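Long-range contacts in alpha-fucosidase (PDB 2EAB), which probably cleaves alpha-1,2-linked L-fucose from glycans, this chain being the catalytic part of a longer, probably membrane-attached protein: residues A[73-78]-A[400-405]; A[137-142]-A[209-214]. All coordinates share one frame; numbering follows the deposited sequence.

Interaction 1 of 2, residues A[73-78]-A[400-405]. With CA (calcium ion), chain C.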
loop_
_atom_site.group_PDB
_atom_site.type_symbol
_atom_site.label_atom_id
_atom_site.label_comp_id
_atom_site.label_asym_id
_atom_site.label_seq_id
_atom_site.Cartn_x
_atom_site.Cartn_y
_atom_site.Cartn_z
ATOM N N THR A 73 -18.015 2.062 13.480
ATOM C CA THR A 73 -17.157 3.230 13.330
ATOM C C THR A 73 -17.088 3.580 11.843
ATOM O O THR A 73 -16.947 2.689 11.000
ATOM C CB THR A 73 -15.787 2.960 13.969
ATOM O OG1 THR A 73 -15.970 2.730 15.375
ATOM C CG2 THR A 73 -14.833 4.127 13.768
ATOM N N PHE A 74 -17.215 4.865 11.527
ATOM C CA PHE A 74 -17.471 5.303 10.159
ATOM C C PHE A 74 -16.383 6.218 9.613
ATOM O O PHE A 74 -15.892 7.104 10.325
ATOM C CB PHE A 74 -18.834 6.004 10.086
ATOM C CG PHE A 74 -19.278 6.322 8.687
ATOM C CD1 PHE A 74 -19.920 5.364 7.912
ATOM C CD2 PHE A 74 -19.033 7.575 8.135
ATOM C CE1 PHE A 74 -20.324 5.653 6.612
ATOM C CE2 PHE A 74 -19.429 7.869 6.834
ATOM C CZ PHE A 74 -20.076 6.902 6.071
ATOM N N ASN A 75 -16.038 5.999 8.342
ATOM C CA ASN A 75 -15.038 6.789 7.630
ATOM C C ASN A 75 -15.488 7.147 6.226
ATOM O O ASN A 75 -16.210 6.383 5.570
ATOM C CB ASN A 75 -13.737 5.996 7.477
ATOM C CG ASN A 75 -12.909 5.963 8.739
ATOM O OD1 ASN A 75 -12.220 6.934 9.077
ATOM N ND2 ASN A 75 -12.942 4.844 9.427
ATOM N N GLU A 76 -15.020 8.297 5.754
ATOM C CA GLU A 76 -15.011 8.604 4.326
ATOM C C GLU A 76 -13.609 9.110 3.969
ATOM O O GLU A 76 -13.035 9.947 4.682
ATOM C CB GLU A 76 -16.094 9.622 3.956
ATOM C CG GLU A 76 -16.522 9.583 2.481
ATOM C CD GLU A 76 -15.704 10.474 1.558
ATOM O OE1 GLU A 76 -15.915 10.386 0.320
ATOM O OE2 GLU A 76 -14.871 11.263 2.059
ATOM N N GLU A 77 -13.085 8.614 2.850
ATOM C CA GLU A 77 -11.669 8.763 2.482
ATOM C C GLU A 77 -11.176 10.203 2.343
ATOM O O GLU A 77 -9.975 10.446 2.449
ATOM C CB GLU A 77 -11.380 8.011 1.178
ATOM C CG GLU A 77 -12.201 8.546 0.008
ATOM C CD GLU A 77 -11.730 8.117 -1.365
ATOM O OE1 GLU A 77 -12.503 8.370 -2.315
ATOM O OE2 GLU A 77 -10.617 7.562 -1.508
ATOM N N THR A 78 -12.082 11.140 2.071
ATOM C CA THR A 78 -11.667 12.520 1.818
ATOM C C THR A 78 -11.814 13.460 3.010
ATOM O O THR A 78 -11.598 14.665 2.861
ATOM C CB THR A 78 -12.386 13.149 0.590
ATOM O OG1 THR A 78 -13.777 13.348 0.878
ATOM C CG2 THR A 78 -12.239 12.272 -0.649
ATOM N N ILE A 400 -8.580 3.073 4.824
ATOM C CA ILE A 400 -9.565 4.132 5.032
ATOM C C ILE A 400 -10.151 4.107 6.451
ATOM O O ILE A 400 -11.047 4.900 6.752
ATOM C CB ILE A 400 -10.758 4.075 4.014
ATOM C CG1 ILE A 400 -11.496 2.726 4.072
ATOM C CG2 ILE A 400 -10.307 4.450 2.611
ATOM C CD1 ILE A 400 -12.807 2.715 3.310
ATOM N N TRP A 401 -9.657 3.218 7.314
ATOM C CA TRP A 401 -10.321 2.930 8.593
ATOM C C TRP A 401 -9.602 3.574 9.768
ATOM O O TRP A 401 -8.423 3.328 9.976
ATOM C CB TRP A 401 -10.442 1.411 8.804
ATOM C CG TRP A 401 -11.216 0.750 7.705
ATOM C CD1 TRP A 401 -12.571 0.720 7.576
ATOM C CD2 TRP A 401 -10.688 0.057 6.565
ATOM N NE1 TRP A 401 -12.929 0.038 6.435
ATOM C CE2 TRP A 401 -11.792 -0.370 5.789
ATOM C CE3 TRP A 401 -9.391 -0.240 6.119
ATOM C CZ2 TRP A 401 -11.641 -1.096 4.602
ATOM C CZ3 TRP A 401 -9.244 -0.956 4.938
ATOM C CH2 TRP A 401 -10.363 -1.370 4.190
ATOM N N SER A 402 -10.320 4.382 10.545
ATOM C CA SER A 402 -9.739 5.029 11.722
ATOM C C SER A 402 -10.824 5.361 12.729
ATOM O O SER A 402 -11.982 5.521 12.365
ATOM C CB SER A 402 -9.004 6.305 11.336
ATOM O OG SER A 402 -9.933 7.290 10.934
ATOM N N VAL A 403 -10.413 5.478 13.988
ATOM C CA VAL A 403 -11.305 5.878 15.073
ATOM C C VAL A 403 -10.890 7.217 15.691
ATOM O O VAL A 403 -11.700 7.888 16.325
ATOM C CB VAL A 403 -11.391 4.777 16.170
ATOM C CG1 VAL A 403 -10.121 4.721 17.007
ATOM C CG2 VAL A 403 -12.619 4.976 17.055
ATOM N N THR A 404 -9.633 7.593 15.494
ATOM C CA THR A 404 -9.076 8.808 16.079
ATOM C C THR A 404 -9.289 10.006 15.157
ATOM O O THR A 404 -9.336 9.858 13.931
ATOM C CB THR A 404 -7.578 8.631 16.353
ATOM O OG1 THR A 404 -6.932 8.195 15.151
ATOM C CG2 THR A 404 -7.348 7.589 17.444
ATOM N N ALA A 405 -9.426 11.192 15.749
ATOM C CA ALA A 405 -9.540 12.427 14.974
ATOM C C ALA A 405 -9.053 13.622 15.769
ATOM O O ALA A 405 -9.196 13.672 16.989
ATOM C CB ALA A 405 -10.981 12.657 14.522
HETATM CA CA CA C . -9.343 5.369 -0.656
#

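Interaction 2 of 2, residues A[137-142]-A[209-214]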
loop_
_atom_site.group_PDB
_atom_site.type_symbol
_atom_site.label_atom_id
_atom_site.label_comp_id
_atom_site.label_asym_id
_atom_site.label_seq_id
_atom_site.Cartn_x
_atom_site.Cartn_y
_atom_site.Cartn_z
ATOM N N LEU A 137 -9.177 12.230 9.229
ATOM C CA LEU A 137 -10.074 12.175 10.386
ATOM C C LEU A 137 -10.986 10.966 10.369
ATOM O O LEU A 137 -11.597 10.668 9.339
ATOM C CB LEU A 137 -11.008 13.388 10.393
ATOM C CG LEU A 137 -10.459 14.803 10.505
ATOM C CD1 LEU A 137 -11.576 15.821 10.427
ATOM C CD2 LEU A 137 -9.678 14.984 11.766
ATOM N N ASN A 138 -11.141 10.312 11.521
ATOM C CA ASN A 138 -12.326 9.491 11.730
ATOM C C ASN A 138 -13.539 10.397 11.543
ATOM O O ASN A 138 -13.595 11.485 12.120
ATOM C CB ASN A 138 -12.349 8.879 13.127
ATOM C CG ASN A 138 -13.718 8.336 13.493
ATOM O OD1 ASN A 138 -14.187 7.346 12.918
ATOM N ND2 ASN A 138 -14.382 8.996 14.427
ATOM N N TRP A 139 -14.503 9.960 10.738
ATOM C CA TRP A 139 -15.711 10.745 10.504
ATOM C C TRP A 139 -16.566 10.752 11.772
ATOM O O TRP A 139 -16.922 11.819 12.293
ATOM C CB TRP A 139 -16.485 10.182 9.313
ATOM C CG TRP A 139 -17.717 10.947 8.923
ATOM C CD1 TRP A 139 -18.851 11.124 9.668
ATOM C CD2 TRP A 139 -17.951 11.601 7.676
ATOM N NE1 TRP A 139 -19.768 11.863 8.961
ATOM C CE2 TRP A 139 -19.241 12.172 7.738
ATOM C CE3 TRP A 139 -17.188 11.775 6.514
ATOM C CZ2 TRP A 139 -19.791 12.892 6.678
ATOM C CZ3 TRP A 139 -17.737 12.490 5.460
ATOM C CH2 TRP A 139 -19.027 13.043 5.551
ATOM N N GLY A 140 -16.872 9.559 12.271
ATOM C CA GLY A 140 -17.662 9.396 13.483
ATOM C C GLY A 140 -18.060 7.949 13.640
ATOM O O GLY A 140 -17.265 7.042 13.356
ATOM N N ASP A 141 -19.292 7.738 14.091
ATOM C CA ASP A 141 -19.831 6.397 14.300
ATOM C C ASP A 141 -21.304 6.344 13.944
ATOM O O ASP A 141 -22.002 7.352 14.015
ATOM C CB ASP A 141 -19.685 5.965 15.763
ATOM C CG ASP A 141 -18.253 5.991 16.249
ATOM O OD1 ASP A 141 -17.584 4.940 16.174
ATOM O OD2 ASP A 141 -17.805 7.062 16.714
ATOM N N ILE A 142 -21.758 5.155 13.553
ATOM C CA ILE A 142 -23.174 4.823 13.494
ATOM C C ILE A 142 -23.487 4.000 14.739
ATOM O O ILE A 142 -22.843 2.978 14.988
ATOM C CB ILE A 142 -23.520 3.996 12.230
ATOM C CG1 ILE A 142 -23.105 4.756 10.963
ATOM C CG2 ILE A 142 -25.017 3.643 12.199
ATOM C CD1 ILE A 142 -23.063 3.903 9.707
ATOM N N MET A 209 -25.920 9.010 14.165
ATOM C CA MET A 209 -24.643 9.048 13.458
ATOM C C MET A 209 -23.796 10.244 13.902
ATOM O O MET A 209 -23.536 11.158 13.110
ATOM C CB MET A 209 -24.864 9.040 11.942
ATOM C CG MET A 209 -23.627 8.662 11.134
ATOM S SD MET A 209 -24.024 8.507 9.387
ATOM C CE MET A 209 -22.414 8.182 8.698
ATOM N N PRO A 210 -23.356 10.237 15.174
ATOM C CA PRO A 210 -22.561 11.348 15.685
ATOM C C PRO A 210 -21.196 11.429 15.018
ATOM O O PRO A 210 -20.523 10.411 14.826
ATOM C CB PRO A 210 -22.399 11.013 17.170
ATOM C CG PRO A 210 -22.535 9.526 17.233
ATOM C CD PRO A 210 -23.572 9.205 16.208
ATOM N N THR A 211 -20.802 12.641 14.661
ATOM C CA THR A 211 -19.449 12.891 14.194
ATOM C C THR A 211 -18.484 12.814 15.374
ATOM O O THR A 211 -18.878 13.017 16.532
ATOM C CB THR A 211 -19.343 14.260 13.518
ATOM O OG1 THR A 211 -20.052 15.221 14.310
ATOM C CG2 THR A 211 -19.928 14.214 12.105
ATOM N N ASN A 212 -17.223 12.512 15.082
ATOM C CA ASN A 212 -16.198 12.468 16.106
ATOM C C ASN A 212 -16.152 13.823 16.801
ATOM O O ASN A 212 -16.151 14.861 16.145
ATOM C CB ASN A 212 -14.851 12.130 15.473
ATOM C CG ASN A 212 -13.776 11.862 16.492
ATOM O OD1 ASN A 212 -13.434 12.739 17.293
ATOM N ND2 ASN A 212 -13.214 10.655 16.465
ATOM N N THR A 213 -16.121 13.806 18.128
ATOM C CA THR A 213 -16.268 15.024 18.914
ATOM C C THR A 213 -14.962 15.798 19.103
ATOM O O THR A 213 -14.933 16.778 19.855
ATOM C CB THR A 213 -16.878 14.701 20.297
ATOM O OG1 THR A 213 -16.024 13.783 20.992
ATOM C CG2 THR A 213 -18.258 14.066 20.144
ATOM N N ASN A 214 -13.891 15.376 18.428
ATOM C CA ASN A 214 -12.560 15.932 18.688
ATOM C C ASN A 214 -11.995 16.872 17.625
ATOM O O ASN A 214 -10.999 17.556 17.871
ATOM C CB ASN A 214 -11.574 14.809 18.999
ATOM C CG ASN A 214 -12.037 13.946 20.158
ATOM O OD1 ASN A 214 -12.405 12.781 19.970
ATOM N ND2 ASN A 214 -12.058 14.518 21.349
HETATM O O HOH W 1 -22.176 11.854 10.564
HETATM O O HOH W 2 -18.602 9.714 16.824
#

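Interaction 1 of 2, residues A[73-78]-A[400-405]
Asn75, near the end of strand 69-76, plugs its amide into the loop 400-405 and so joins the N-terminal beta-sheet domain of this family 95 glycoside hydrolase to the catalytic domain. Along its side chain, CB comes first, 3.0 Å from Ile400 O. With CG placed anti to the carbonyl carbon (chi1 -78°), the amide carbon reaches directly beneath that same oxygen, and Ile400 O stands over Asn75 CG at 2.9 Å, above the amide plane rather than bonded within it; Tyr136 OH hydrogen-bonds to this carbonyl. At the tip both polar atoms go to Ser402. Asn75 OD1 accepts from Ser402 OG at 3.0 Å, on a lone pair in the carbonyl plane, while Asn75 ND2 gives a hydrogen bond to Ser402 O at 3.2 Å, bent to 147° at the hydrogen. Two bonds to one residue fix which way round the buried amide sits. On one flank Thr73 CG2 rests 3.5 Å from Ser402 O and also meets Val403 CG2. On the other, Glu77 turns to the calcium ion, bound by its OE2 at 2.7 Å together with Ser386 O and Leu393 O, while Gln392 N holds Glu77 OE1. The metal thus bridges the same two domains, and beside it Glu77 CB packs on Ile400 CG2 at 4.0 Å.

Interaction 2 of 2, residues A[137-142]-A[209-214]
Gly140 passes so close to Thr211 that their CA atoms are 4.0 Å apart, and a beta carbon on the glycine would clash with Pro210 O. The backbones run roughly antiparallel and form a single bridge here, with Asn212 N donating to Trp139 O at 2.9 Å and Asp141 N to Pro210 O at 3.0 Å. Gly140 CA and Met209 CA add CA-H...O contacts, to Pro210 O and Asp141 O respectively. Two waters fill in the polar pairing: one lies in plane at the indole edge, accepting from Trp139 NE1 and donating to Met209 O, and the other donates to both Asp141 OD2 and Pro210 O. Asp141 OD1 turns instead to a salt bridge with Arg71. Apolar contact comes from Met209, whose CG, anti to the backbone N (chi1 -163°), lies 3.9 Å from Ile142 CG1. Thr211 CG2 packs obliquely against the indole, 3.9 Å from Trp139 NE1. Asn212 swings its amide across that of Asn138, the planes 69° apart, and its OD1 accepts from Asn214 N at 2.9 Å in an Asx turn. An alanine at Asn212 would probably leave Asn214 N without this acceptor, free the turn to shift, and open a gap beside the Asn138 amide. Trp139 and Gly140 together face Phe74 of the neighbouring strand, a classic beta bulge in the antiparallel sheet of the N-terminal domain.

In the fold
From the N terminus, the chain first lays down strand 69-76, then returns through residues 137-142 into strand 140-145, its antiparallel neighbour in a seven-stranded sheet. It leaves strand 203-208 at residues 209-214, where interaction 2 closes a loop of 66 residues that are largely strand. Much later, inside the catalytic domain and after helix 365-386, residues 400-405 come back to 73-78, so interaction 1 closes a loop of 321 residues with interaction 2 nested within it. Interaction 2 is internal to the N-terminal domain; interaction 1 spans two domains. They adjoin, their centres about 8 Å apart, through Phe74 with Gly140 and Asn138 with Thr404.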